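Local coordinates for uncharacterized protein (PDB 2B4W), which is of unknown function but belongs to the DUF1861 family, whose beta-fructosidase clan relatives include five-bladed beta-propeller enzymes acting on sugars, at residues G146-P151 and G201-I206; Y196-G201 and I293-K298; Y227-D232 and R236-A241; I269-D274 and G301-D306. All blocks are in the same frame, centred on the assembly; numbering follows the deposited sequence.

Contact 1. Residues G146-P151 and G201-I206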
loop_
_atom_site.group_PDB
_atom_site.type_symbol
_atom_site.label_atom_id
_atom_site.label_comp_id
_atom_site.label_asym_id
_atom_site.label_seq_id
_atom_site.Cartn_x
_atom_site.Cartn_y
_atom_site.Cartn_z
ATOM N N GLY A 146 9.554 -5.294 -11.525
ATOM C CA GLY A 146 8.148 -5.470 -11.820
ATOM C C GLY A 146 7.388 -4.180 -11.573
ATOM O O GLY A 146 7.577 -3.507 -10.549
ATOM N N VAL A 147 6.521 -3.809 -12.517
ATOM C CA VAL A 147 5.736 -2.594 -12.317
ATOM C C VAL A 147 4.249 -2.861 -12.544
ATOM O O VAL A 147 3.820 -3.441 -13.540
ATOM C CB VAL A 147 6.194 -1.426 -13.213
ATOM C CG1 VAL A 147 5.516 -0.134 -12.757
ATOM C CG2 VAL A 147 7.709 -1.259 -13.209
ATOM N N PHE A 148 3.468 -2.398 -11.572
ATOM C CA PHE A 148 2.020 -2.445 -11.655
ATOM C C PHE A 148 1.421 -1.058 -11.908
ATOM O O PHE A 148 1.728 -0.094 -11.204
ATOM C CB PHE A 148 1.393 -2.959 -10.363
ATOM C CG PHE A 148 1.765 -4.384 -9.989
ATOM C CD1 PHE A 148 2.887 -4.675 -9.227
ATOM C CD2 PHE A 148 0.943 -5.408 -10.412
ATOM C CE1 PHE A 148 3.209 -5.980 -8.883
ATOM C CE2 PHE A 148 1.261 -6.710 -10.071
ATOM C CZ PHE A 148 2.372 -6.990 -9.295
ATOM N N SER A 149 0.557 -0.978 -12.904
ATOM C CA SER A 149 -0.163 0.242 -13.239
ATOM C C SER A 149 -1.607 0.161 -12.791
ATOM O O SER A 149 -2.020 -0.901 -12.327
ATOM C CB SER A 149 -0.139 0.429 -14.766
ATOM O OG SER A 149 -0.853 -0.660 -15.357
ATOM N N ARG A 150 -2.363 1.243 -12.910
ATOM C CA ARG A 150 -3.757 1.242 -12.496
ATOM C C ARG A 150 -4.569 2.281 -13.263
ATOM O O ARG A 150 -5.017 3.281 -12.695
ATOM C CB ARG A 150 -3.903 1.496 -10.988
ATOM C CG ARG A 150 -5.005 0.695 -10.323
ATOM C CD ARG A 150 -6.397 1.114 -10.791
ATOM N NE ARG A 150 -6.609 2.501 -10.403
ATOM C CZ ARG A 150 -7.348 2.998 -9.433
ATOM N NH1 ARG A 150 -8.064 2.225 -8.625
ATOM N NH2 ARG A 150 -7.382 4.320 -9.257
ATOM N N PRO A 151 -4.801 2.077 -14.548
ATOM C CA PRO A 151 -5.729 2.984 -15.247
ATOM C C PRO A 151 -7.144 2.889 -14.687
ATOM O O PRO A 151 -7.747 1.832 -14.556
ATOM C CB PRO A 151 -5.689 2.490 -16.696
ATOM C CG PRO A 151 -5.157 1.100 -16.628
ATOM C CD PRO A 151 -4.239 1.047 -15.430
ATOM N N GLY A 201 9.461 -17.104 -6.921
ATOM C CA GLY A 201 9.738 -16.245 -8.060
ATOM C C GLY A 201 8.498 -15.478 -8.492
ATOM O O GLY A 201 8.515 -14.550 -9.292
ATOM N N LYS A 202 7.372 -15.880 -7.955
ATOM C CA LYS A 202 6.063 -15.306 -8.088
ATOM C C LYS A 202 5.968 -14.037 -7.231
ATOM O O LYS A 202 6.841 -13.745 -6.416
ATOM C CB LYS A 202 4.921 -16.239 -7.658
ATOM C CG LYS A 202 4.899 -17.556 -8.417
ATOM C CD LYS A 202 3.504 -18.163 -8.425
ATOM C CE LYS A 202 3.444 -19.432 -9.265
ATOM N NZ LYS A 202 4.782 -20.050 -9.486
ATOM N N VAL A 203 4.890 -13.301 -7.445
ATOM C CA VAL A 203 4.721 -12.029 -6.744
ATOM C C VAL A 203 3.468 -12.015 -5.879
ATOM O O VAL A 203 2.358 -12.164 -6.368
ATOM C CB VAL A 203 4.662 -10.857 -7.741
ATOM C CG1 VAL A 203 4.386 -9.552 -7.003
ATOM C CG2 VAL A 203 5.957 -10.763 -8.541
ATOM N N GLY A 204 3.691 -11.829 -4.587
ATOM C CA GLY A 204 2.648 -11.635 -3.618
ATOM C C GLY A 204 2.189 -10.186 -3.601
ATOM O O GLY A 204 2.947 -9.284 -3.246
ATOM N N CYS A 205 0.936 -9.935 -3.986
ATOM C CA CYS A 205 0.420 -8.582 -3.836
ATOM C C CYS A 205 -0.632 -8.457 -2.739
ATOM O O CYS A 205 -1.534 -9.295 -2.546
ATOM C CB CYS A 205 -0.179 -8.049 -5.141
ATOM S SG CYS A 205 0.844 -8.294 -6.602
ATOM N N ILE A 206 -0.492 -7.326 -2.023
ATOM C CA ILE A 206 -1.486 -6.859 -1.074
ATOM C C ILE A 206 -2.150 -5.630 -1.660
ATOM O O ILE A 206 -1.462 -4.683 -2.032
ATOM C CB ILE A 206 -0.852 -6.539 0.289
ATOM C CG1 ILE A 206 -0.169 -7.757 0.922
ATOM C CG2 ILE A 206 -1.847 -5.912 1.255
ATOM C CD1 ILE A 206 -1.159 -8.874 1.203
#
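A cysteine sulfur resting obliquely against a phenylalanine ring carries much of this meeting: C205 SG lies 4.2 Å from the centroid of the F148 ring, 45° off its normal, so it sits neither squarely over the face nor in the plane. It is displaced toward the far end of the ring, where the distance from C205 SG to F148 CZ falls to 3.4 Å. V203 reaches the same carbon from another direction. Its CG1 stands 4.0 Å from F148 CZ, at the ring edge and in the ring plane, so the tip of the phenylalanine is met by sulfur obliquely and by a methyl at its rim. F148 holds CG beside its backbone N (chi1 -63°), a setting that sends the ring across to the other strand although the CA atoms of F148 and C205 are 10.1 Å apart. The strands belong to two different antiparallel sheets, 145-149 to one of four strands and 203-211 to one of five, an inter-sheet packing consistent with neighbouring blades of a beta-propeller. No hydrogen bond crosses between the segments, and all three touching residues are buried. F161 meets the F148 ring with planes inclined at about 55°, while L231, V192 and A195 add apolar contacts to F148. C205 packs in turn on F229, and V203 on L138 and L140.

Contact 2. Residues Y196-G201 and I293-K298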
loop_
_atom_site.group_PDB
_atom_site.type_symbol
_atom_site.label_atom_id
_atom_site.label_comp_id
_atom_site.label_asym_id
_atom_site.label_seq_id
_atom_site.Cartn_x
_atom_site.Cartn_y
_atom_site.Cartn_z
ATOM N N TYR A 196 5.315 -7.966 -3.036
ATOM C CA TYR A 196 6.329 -8.767 -2.380
ATOM C C TYR A 196 6.888 -9.826 -3.322
ATOM O O TYR A 196 6.105 -10.402 -4.078
ATOM C CB TYR A 196 5.753 -9.499 -1.157
ATOM C CG TYR A 196 5.230 -8.516 -0.116
ATOM C CD1 TYR A 196 3.983 -7.943 -0.218
ATOM C CD2 TYR A 196 6.045 -8.164 0.960
ATOM C CE1 TYR A 196 3.511 -7.047 0.728
ATOM C CE2 TYR A 196 5.589 -7.271 1.902
ATOM C CZ TYR A 196 4.327 -6.719 1.782
ATOM O OH TYR A 196 3.890 -5.815 2.731
ATOM N N LEU A 197 8.192 -10.061 -3.228
ATOM C CA LEU A 197 8.798 -11.175 -3.938
ATOM C C LEU A 197 8.759 -12.426 -3.064
ATOM O O LEU A 197 9.181 -12.408 -1.911
ATOM C CB LEU A 197 10.249 -10.903 -4.327
ATOM C CG LEU A 197 11.048 -12.092 -4.891
ATOM C CD1 LEU A 197 10.469 -12.487 -6.239
ATOM C CD2 LEU A 197 12.531 -11.764 -5.013
ATOM N N LEU A 198 8.250 -13.495 -3.649
ATOM C CA LEU A 198 8.143 -14.783 -2.996
ATOM C C LEU A 198 9.233 -15.735 -3.440
ATOM O O LEU A 198 9.677 -15.708 -4.583
ATOM C CB LEU A 198 6.770 -15.404 -3.325
ATOM C CG LEU A 198 5.567 -14.526 -2.980
ATOM C CD1 LEU A 198 4.247 -15.256 -3.227
ATOM C CD2 LEU A 198 5.657 -14.071 -1.532
ATOM N N SER A 199 9.661 -16.627 -2.562
ATOM C CA SER A 199 10.681 -17.604 -2.859
ATOM C C SER A 199 10.390 -18.423 -4.114
ATOM O O SER A 199 11.329 -18.997 -4.683
ATOM C CB SER A 199 10.834 -18.572 -1.670
ATOM O OG SER A 199 9.625 -19.313 -1.654
ATOM N N SER A 200 9.156 -18.484 -4.584
ATOM C CA SER A 200 8.759 -19.149 -5.809
ATOM C C SER A 200 9.111 -18.376 -7.076
ATOM O O SER A 200 9.036 -18.938 -8.175
ATOM C CB SER A 200 7.239 -19.379 -5.789
ATOM O OG SER A 200 6.565 -18.238 -5.326
ATOM N N GLY A 201 9.461 -17.104 -6.921
ATOM C CA GLY A 201 9.738 -16.245 -8.060
ATOM C C GLY A 201 8.498 -15.478 -8.492
ATOM O O GLY A 201 8.515 -14.550 -9.292
ATOM N N ILE A 293 -3.311 -11.615 11.015
ATOM C CA ILE A 293 -3.953 -12.568 10.156
ATOM C C ILE A 293 -2.968 -13.650 9.700
ATOM O O ILE A 293 -1.760 -13.503 9.839
ATOM C CB ILE A 293 -4.551 -11.845 8.939
ATOM C CG1 ILE A 293 -3.552 -11.092 8.071
ATOM C CG2 ILE A 293 -5.640 -10.873 9.383
ATOM C CD1 ILE A 293 -4.038 -10.846 6.659
ATOM N N ASP A 294 -3.474 -14.742 9.179
ATOM C CA ASP A 294 -2.676 -15.814 8.618
ATOM C C ASP A 294 -1.930 -15.311 7.376
ATOM O O ASP A 294 -2.423 -14.414 6.686
ATOM C CB ASP A 294 -3.548 -16.994 8.213
ATOM C CG ASP A 294 -4.374 -17.530 9.367
ATOM O OD1 ASP A 294 -3.772 -18.044 10.330
ATOM O OD2 ASP A 294 -5.616 -17.419 9.307
ATOM N N TYR A 295 -0.782 -15.927 7.151
ATOM C CA TYR A 295 -0.002 -15.704 5.951
ATOM C C TYR A 295 -0.880 -15.849 4.712
ATOM O O TYR A 295 -1.479 -16.889 4.443
ATOM C CB TYR A 295 1.158 -16.669 5.828
ATOM C CG TYR A 295 2.104 -16.404 4.676
ATOM C CD1 TYR A 295 2.802 -15.213 4.576
ATOM C CD2 TYR A 295 2.302 -17.349 3.674
ATOM C CE1 TYR A 295 3.675 -14.965 3.531
ATOM C CE2 TYR A 295 3.165 -17.113 2.611
ATOM C CZ TYR A 295 3.853 -15.918 2.557
ATOM O OH TYR A 295 4.717 -15.661 1.517
ATOM N N PRO A 296 -0.961 -14.784 3.926
ATOM C CA PRO A 296 -1.893 -14.819 2.801
ATOM C C PRO A 296 -1.367 -15.309 1.459
ATOM O O PRO A 296 -2.080 -15.197 0.449
ATOM C CB PRO A 296 -2.222 -13.317 2.697
ATOM C CG PRO A 296 -0.935 -12.648 3.019
ATOM C CD PRO A 296 -0.254 -13.504 4.049
ATOM N N PHE A 297 -0.165 -15.848 1.359
ATOM C CA PHE A 297 0.294 -16.377 0.074
ATOM C C PHE A 297 0.654 -17.854 0.239
ATOM O O PHE A 297 1.515 -18.380 -0.477
ATOM C CB PHE A 297 1.505 -15.611 -0.457
ATOM C CG PHE A 297 1.446 -14.096 -0.405
ATOM C CD1 PHE A 297 0.411 -13.410 -1.012
ATOM C CD2 PHE A 297 2.419 -13.361 0.250
ATOM C CE1 PHE A 297 0.339 -12.027 -0.982
ATOM C CE2 PHE A 297 2.352 -11.976 0.294
ATOM C CZ PHE A 297 1.299 -11.301 -0.307
ATOM N N LYS A 298 -0.025 -18.483 1.199
ATOM C CA LYS A 298 0.185 -19.885 1.533
ATOM C C LYS A 298 0.265 -20.758 0.283
ATOM O O LYS A 298 -0.539 -20.676 -0.638
ATOM C CB LYS A 298 -0.912 -20.379 2.478
#
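L198 and F297 form the close part of this contact, their side chains crossing at about a right angle. Both leucine methyls are used: L198 CD1 lies 3.9 Å from F297 CB, at the root of the aromatic side chain, while L198 CD2 is 3.8 Å from F297 CD2, approaching the ring obliquely. With CG beside its backbone N (chi1 -55°), L198 directs this fork at the loop. CD2 also comes to 3.6 Å of Y295 OH, a van der Waals approach of a methyl to an oxygen; the hydroxyl itself is hydrogen-bonded to the carbonyl O of G301. Within the loop, Y295 and P296 both pack on F297: Y295 OH lies at the edge of the F297 ring and in its plane, and P296 CG stands 4.1 Å above the centre of one F297 face.

The fit is looser at Y196, whose CD1 reaches F297 CZ only at 4.3 Å, oblique to both rings. Its OH is bonded to the carbonyl O of I269. Toward solvent, the partly exposed residues S199 to G201 bend away in a type I beta turn, closed by G201 N donating to L198 O at 2.7 Å, and make no contact with 293-298.

Strand 188-198 runs between strands 203-211 and 303-304 in an antiparallel sheet. F297 packs onto I206 of the first, L198 onto I303 of the second, and P296 onto V277 of strand 277-283, so the loop lies between two sheets.

Contact 3. Residues Y227-D232 and R236-A241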
loop_
_atom_site.group_PDB
_atom_site.type_symbol
_atom_site.label_atom_id
_atom_site.label_comp_id
_atom_site.label_asym_id
_atom_site.label_seq_id
_atom_site.Cartn_x
_atom_site.Cartn_y
_atom_site.Cartn_z
ATOM N N TYR A 227 -7.279 -6.895 -0.043
ATOM C CA TYR A 227 -7.232 -7.960 -1.034
ATOM C C TYR A 227 -5.843 -8.509 -1.286
ATOM O O TYR A 227 -4.847 -7.791 -1.299
ATOM C CB TYR A 227 -7.816 -7.388 -2.334
ATOM C CG TYR A 227 -8.378 -8.371 -3.318
ATOM C CD1 TYR A 227 -9.585 -9.018 -3.092
ATOM C CD2 TYR A 227 -7.699 -8.648 -4.495
ATOM C CE1 TYR A 227 -10.073 -9.912 -4.022
ATOM C CE2 TYR A 227 -8.177 -9.538 -5.424
ATOM C CZ TYR A 227 -9.378 -10.169 -5.171
ATOM O OH TYR A 227 -9.861 -11.058 -6.099
ATOM N N ALA A 228 -5.726 -9.828 -1.489
ATOM C CA ALA A 228 -4.430 -10.417 -1.827
ATOM C C ALA A 228 -4.582 -11.313 -3.044
ATOM O O ALA A 228 -5.655 -11.882 -3.249
ATOM C CB ALA A 228 -3.842 -11.235 -0.685
ATOM N N PHE A 229 -3.535 -11.445 -3.835
ATOM C CA PHE A 229 -3.418 -12.416 -4.894
ATOM C C PHE A 229 -1.940 -12.678 -5.182
ATOM O O PHE A 229 -1.056 -11.946 -4.733
ATOM C CB PHE A 229 -4.122 -11.958 -6.179
ATOM C CG PHE A 229 -3.601 -10.626 -6.691
ATOM C CD1 PHE A 229 -4.169 -9.450 -6.220
ATOM C CD2 PHE A 229 -2.569 -10.548 -7.600
ATOM C CE1 PHE A 229 -3.686 -8.236 -6.668
ATOM C CE2 PHE A 229 -2.066 -9.342 -8.040
ATOM C CZ PHE A 229 -2.659 -8.186 -7.568
ATOM N N VAL A 230 -1.714 -13.731 -5.962
ATOM C CA VAL A 230 -0.344 -14.033 -6.373
ATOM C C VAL A 230 -0.307 -13.974 -7.897
ATOM O O VAL A 230 -1.228 -14.453 -8.555
ATOM C CB VAL A 230 0.146 -15.388 -5.855
ATOM C CG1 VAL A 230 1.525 -15.738 -6.373
ATOM C CG2 VAL A 230 0.165 -15.376 -4.329
ATOM N N LEU A 231 0.765 -13.358 -8.362
ATOM C CA LEU A 231 1.031 -13.153 -9.760
ATOM C C LEU A 231 2.227 -13.973 -10.208
ATOM O O LEU A 231 3.266 -13.941 -9.556
ATOM C CB LEU A 231 1.352 -11.674 -10.055
ATOM C CG LEU A 231 2.053 -11.493 -11.412
ATOM C CD1 LEU A 231 1.019 -11.656 -12.516
ATOM C CD2 LEU A 231 2.771 -10.156 -11.512
ATOM N N ASP A 232 2.048 -14.659 -11.329
ATOM C CA ASP A 232 3.232 -15.207 -11.981
ATOM C C ASP A 232 3.700 -14.209 -13.035
ATOM O O ASP A 232 2.986 -13.991 -14.008
ATOM C CB ASP A 232 2.949 -16.574 -12.587
ATOM C CG ASP A 232 4.218 -17.263 -13.065
ATOM O OD1 ASP A 232 4.908 -16.668 -13.919
ATOM O OD2 ASP A 232 4.489 -18.374 -12.574
ATOM N N ARG A 236 1.898 -14.614 -16.232
ATOM C CA ARG A 236 0.904 -13.594 -15.923
ATOM C C ARG A 236 -0.378 -14.193 -15.361
ATOM O O ARG A 236 -1.405 -13.516 -15.288
ATOM C CB ARG A 236 0.606 -12.783 -17.179
ATOM C CG ARG A 236 1.825 -12.217 -17.868
ATOM C CD ARG A 236 1.459 -11.187 -18.925
ATOM N NE ARG A 236 0.525 -10.148 -18.534
ATOM C CZ ARG A 236 0.751 -8.874 -18.264
ATOM N NH1 ARG A 236 1.966 -8.336 -18.315
ATOM N NH2 ARG A 236 -0.243 -8.060 -17.918
ATOM N N ALA A 237 -0.350 -15.445 -14.945
ATOM C CA ALA A 237 -1.455 -16.101 -14.258
ATOM C C ALA A 237 -1.699 -15.526 -12.858
ATOM O O ALA A 237 -0.738 -15.210 -12.159
ATOM C CB ALA A 237 -1.216 -17.600 -14.134
ATOM N N ILE A 238 -2.969 -15.418 -12.478
ATOM C CA ILE A 238 -3.417 -14.888 -11.199
ATOM C C ILE A 238 -4.044 -15.991 -10.343
ATOM O O ILE A 238 -4.960 -16.693 -10.762
ATOM C CB ILE A 238 -4.430 -13.745 -11.353
ATOM C CG1 ILE A 238 -3.934 -12.558 -12.183
ATOM C CG2 ILE A 238 -4.883 -13.281 -9.987
ATOM C CD1 ILE A 238 -2.611 -12.001 -11.679
ATOM N N THR A 239 -3.516 -16.168 -9.134
ATOM C CA THR A 239 -3.919 -17.209 -8.221
ATOM C C THR A 239 -4.027 -16.704 -6.787
ATOM O O THR A 239 -3.514 -15.646 -6.407
ATOM C CB THR A 239 -2.927 -18.390 -8.268
ATOM O OG1 THR A 239 -1.607 -17.944 -7.916
ATOM C CG2 THR A 239 -2.835 -18.981 -9.676
ATOM N N GLY A 240 -4.715 -17.513 -5.988
ATOM C CA GLY A 240 -4.811 -17.353 -4.549
ATOM C C GLY A 240 -5.488 -16.054 -4.171
ATOM O O GLY A 240 -5.310 -15.488 -3.091
ATOM N N ALA A 241 -6.299 -15.536 -5.088
ATOM C CA ALA A 241 -7.026 -14.307 -4.788
ATOM C C ALA A 241 -7.943 -14.465 -3.580
ATOM O O ALA A 241 -8.561 -15.510 -3.356
ATOM C CB ALA A 241 -7.840 -13.870 -5.996
#
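L231 lays its CD1 methyl against the CD1 end of I238, the two atoms 3.7 Å apart. The same methyl also approaches the backbone of R236. L231 and I238 form a non-hydrogen-bonded antiparallel pair, with CA atoms 5.0 Å apart, and share one face of the sheet; I238 CG2 extends the apolar patch to F229 CB.

V230 and T239, the adjoining hydrogen-bonded pair, occupy the other face. V230 N donates to T239 O at 2.7 Å and T239 N returns the bond to V230 O, straight to within 11° of linear (N-H...O 169°). T239 OG1, placed between its backbone N and carbonyl carbon by chi1 of 59°, comes 3.7 Å from V230 CB. A third backbone bond, D232 N to A237 O at 3.0 Å, holds the ladder near the turn.

This is a beta hairpin of strands 223-231 and 238-245, at the edge of a five-stranded antiparallel sheet. Its register slips at G240, which has a positive phi: V230 pairs with T239, yet A228 is bonded to K242, so F229 faces both G240 and A241, as in a beta bulge. There A241 CA gives a C-H...O contact to A228 O at 3.2 Å. At the turn, D232 OD1 accepts from Q234 N and S235 N, the former bond defining an Asx turn.

The chemistry implies division of labour: main-chain bonds set the pairing of V230 with T239, whereas apolar carbons of F229, L231 and I238 meet on the opposite face, where F229 packs on I183 and L231 on L181.

Contact 4. Residues I269-D274 and G301-D306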
loop_
_atom_site.group_PDB
_atom_site.type_symbol
_atom_site.label_atom_id
_atom_site.label_comp_id
_atom_site.label_asym_id
_atom_site.label_seq_id
_atom_site.Cartn_x
_atom_site.Cartn_y
_atom_site.Cartn_z
ATOM N N ILE A 269 1.757 -5.715 4.388
ATOM C CA ILE A 269 1.941 -6.648 5.489
ATOM C C ILE A 269 3.374 -6.659 6.020
ATOM O O ILE A 269 4.341 -6.330 5.335
ATOM C CB ILE A 269 1.607 -8.103 5.101
ATOM C CG1 ILE A 269 2.476 -8.532 3.945
ATOM C CG2 ILE A 269 0.109 -8.272 4.882
ATOM C CD1 ILE A 269 2.375 -9.982 3.491
ATOM N N VAL A 270 3.473 -7.061 7.285
ATOM C CA VAL A 270 4.776 -7.268 7.909
ATOM C C VAL A 270 4.861 -8.715 8.400
ATOM O O VAL A 270 3.975 -9.154 9.130
ATOM C CB VAL A 270 5.007 -6.301 9.076
ATOM C CG1 VAL A 270 6.309 -6.602 9.795
ATOM C CG2 VAL A 270 5.015 -4.844 8.606
HETATM N N MSE A 271 5.894 -9.445 8.016
HETATM C CA MSE A 271 6.114 -10.813 8.474
HETATM C C MSE A 271 6.384 -10.869 9.967
HETATM O O MSE A 271 7.203 -10.156 10.541
HETATM C CB MSE A 271 7.277 -11.411 7.693
HETATM C CG MSE A 271 7.264 -12.862 7.302
HETATM SE SE MSE A 271 5.592 -13.512 6.587
HETATM C CE MSE A 271 5.469 -14.759 8.049
ATOM N N ARG A 272 5.690 -11.763 10.667
ATOM C CA ARG A 272 5.925 -11.897 12.103
ATOM C C ARG A 272 6.739 -13.157 12.384
ATOM O O ARG A 272 6.745 -14.040 11.527
ATOM C CB ARG A 272 4.605 -12.001 12.865
ATOM C CG ARG A 272 3.735 -10.753 12.757
ATOM C CD ARG A 272 2.312 -11.051 13.213
ATOM N NE ARG A 272 2.306 -11.593 14.560
ATOM C CZ ARG A 272 2.074 -10.997 15.712
ATOM N NH1 ARG A 272 1.775 -9.713 15.808
ATOM N NH2 ARG A 272 2.138 -11.743 16.815
ATOM N N SER A 273 7.375 -13.243 13.551
ATOM C CA SER A 273 8.254 -14.403 13.781
ATOM C C SER A 273 7.431 -15.646 14.106
ATOM O O SER A 273 7.885 -16.772 13.857
ATOM C CB SER A 273 9.329 -14.194 14.839
ATOM O OG SER A 273 9.064 -13.356 15.937
ATOM N N ASP A 274 6.218 -15.460 14.616
ATOM C CA ASP A 274 5.349 -16.614 14.878
ATOM C C ASP A 274 4.721 -17.131 13.610
ATOM O O ASP A 274 3.916 -18.066 13.598
ATOM C CB ASP A 274 4.298 -16.219 15.905
ATOM C CG ASP A 274 3.337 -15.138 15.449
ATOM O OD1 ASP A 274 3.188 -14.872 14.237
ATOM O OD2 ASP A 274 2.712 -14.542 16.353
ATOM N N GLY A 301 5.155 -20.086 -1.510
ATOM C CA GLY A 301 6.442 -19.723 -0.980
ATOM C C GLY A 301 6.370 -18.580 0.020
ATOM O O GLY A 301 5.314 -17.987 0.217
ATOM N N THR A 302 7.508 -18.333 0.635
ATOM C CA THR A 302 7.849 -17.334 1.596
ATOM C C THR A 302 8.306 -16.029 0.949
ATOM O O THR A 302 8.785 -15.984 -0.181
ATOM C CB THR A 302 8.991 -17.817 2.530
ATOM O OG1 THR A 302 10.175 -18.112 1.765
ATOM C CG2 THR A 302 8.572 -19.097 3.244
ATOM N N ILE A 303 8.163 -14.966 1.741
ATOM C CA ILE A 303 8.649 -13.657 1.322
ATOM C C ILE A 303 10.176 -13.553 1.391
ATOM O O ILE A 303 10.840 -13.898 2.362
ATOM C CB ILE A 303 8.054 -12.503 2.136
ATOM C CG1 ILE A 303 6.540 -12.395 1.926
ATOM C CG2 ILE A 303 8.815 -11.215 1.847
ATOM C CD1 ILE A 303 5.799 -11.724 3.052
ATOM N N ILE A 304 10.738 -13.025 0.303
ATOM C CA ILE A 304 12.140 -12.755 0.088
ATOM C C ILE A 304 12.469 -11.279 0.269
ATOM O O ILE A 304 11.864 -10.418 -0.371
ATOM C CB ILE A 304 12.554 -13.154 -1.337
ATOM C CG1 ILE A 304 12.206 -14.605 -1.666
ATOM C CG2 ILE A 304 14.042 -12.857 -1.541
ATOM C CD1 ILE A 304 13.128 -15.599 -0.995
ATOM N N GLY A 305 13.439 -10.981 1.134
ATOM C CA GLY A 305 13.816 -9.580 1.302
ATOM C C GLY A 305 12.981 -8.939 2.394
ATOM O O GLY A 305 12.121 -9.574 3.004
ATOM N N ASP A 306 13.238 -7.668 2.619
ATOM C CA ASP A 306 12.629 -6.871 3.658
ATOM C C ASP A 306 12.647 -5.378 3.337
ATOM O O ASP A 306 13.222 -4.912 2.356
ATOM C CB ASP A 306 13.328 -7.158 4.985
ATOM C CG ASP A 306 14.762 -6.706 5.077
ATOM O OD1 ASP A 306 15.129 -5.621 4.595
ATOM O OD2 ASP A 306 15.577 -7.442 5.677
#
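I303 meets both of its partners through a single atom, the CD1 methyl at the end of its longer branch. I269 CD1 lies 3.9 Å from I303 CD1, and the selenium of M271, modelled as selenomethionine, lies 4.0 Å from that same methyl. Of the three, I303 has the largest area buried by the contact, followed by M271 and I269. The extended branch of I303 (chi2 156°) spans the gap between backbones whose nearest CA atoms, those of M271 and I303, are 8.1 Å apart.

The two partners come to it differently. I269 keeps CG1 between its backbone N and carbonyl carbon (chi1 58°), and its end swings nearer to I303 than its CB direction alone would suggest. M271 already points its CB at the other segment, and its chain then bends at chi2 (44°) and again at chi3, so that SE rather than CE does the touching. M271 is exposed, whereas I269 is buried against V277, L279 and F297.

Strand 264-271 belongs to a large mixed sheet, while the short, weakly bonded strand 303-304 is an outermost strand of a five-stranded antiparallel one, so the three residues join the side chains of two sheets. Y196 and L198 of that second sheet also touch I303, and Y295 lies on both I303 and M271.

Within 269-274, R272 NH2 makes a salt bridge to D274 OD2 at 2.9 Å, and R272 NH1 bridges outside to D278. Across the contact no hydrogen bond forms; its chemistry is that of aliphatic carbon and selenium, which implies dispersion and partial burial without a directional constraint.

How the contacts relate
Contacts 1, 2 and 3 share the antiparallel sheet of strands 238-245, 223-231, 203-211, 188-198 and 303-304, and contact 4 reaches its last strand. Contacts 1 and 3, with centres about 9 Å apart, are joined by probable backbone bonds, V203 N to L231 O at 2.7 Å and C205 N to F229 O at 2.9 Å. Contacts 2 and 4, whose centres are about 8 Å apart, are linked by a probable hydrogen bond from S199 N to T302 O. F297 of contact 2 also packs on V230 of contact 3. Contacts 3 and 4 do not touch, their nearest atoms lying about 7 Å apart. No bound ligand or known active site provides a functional reference point.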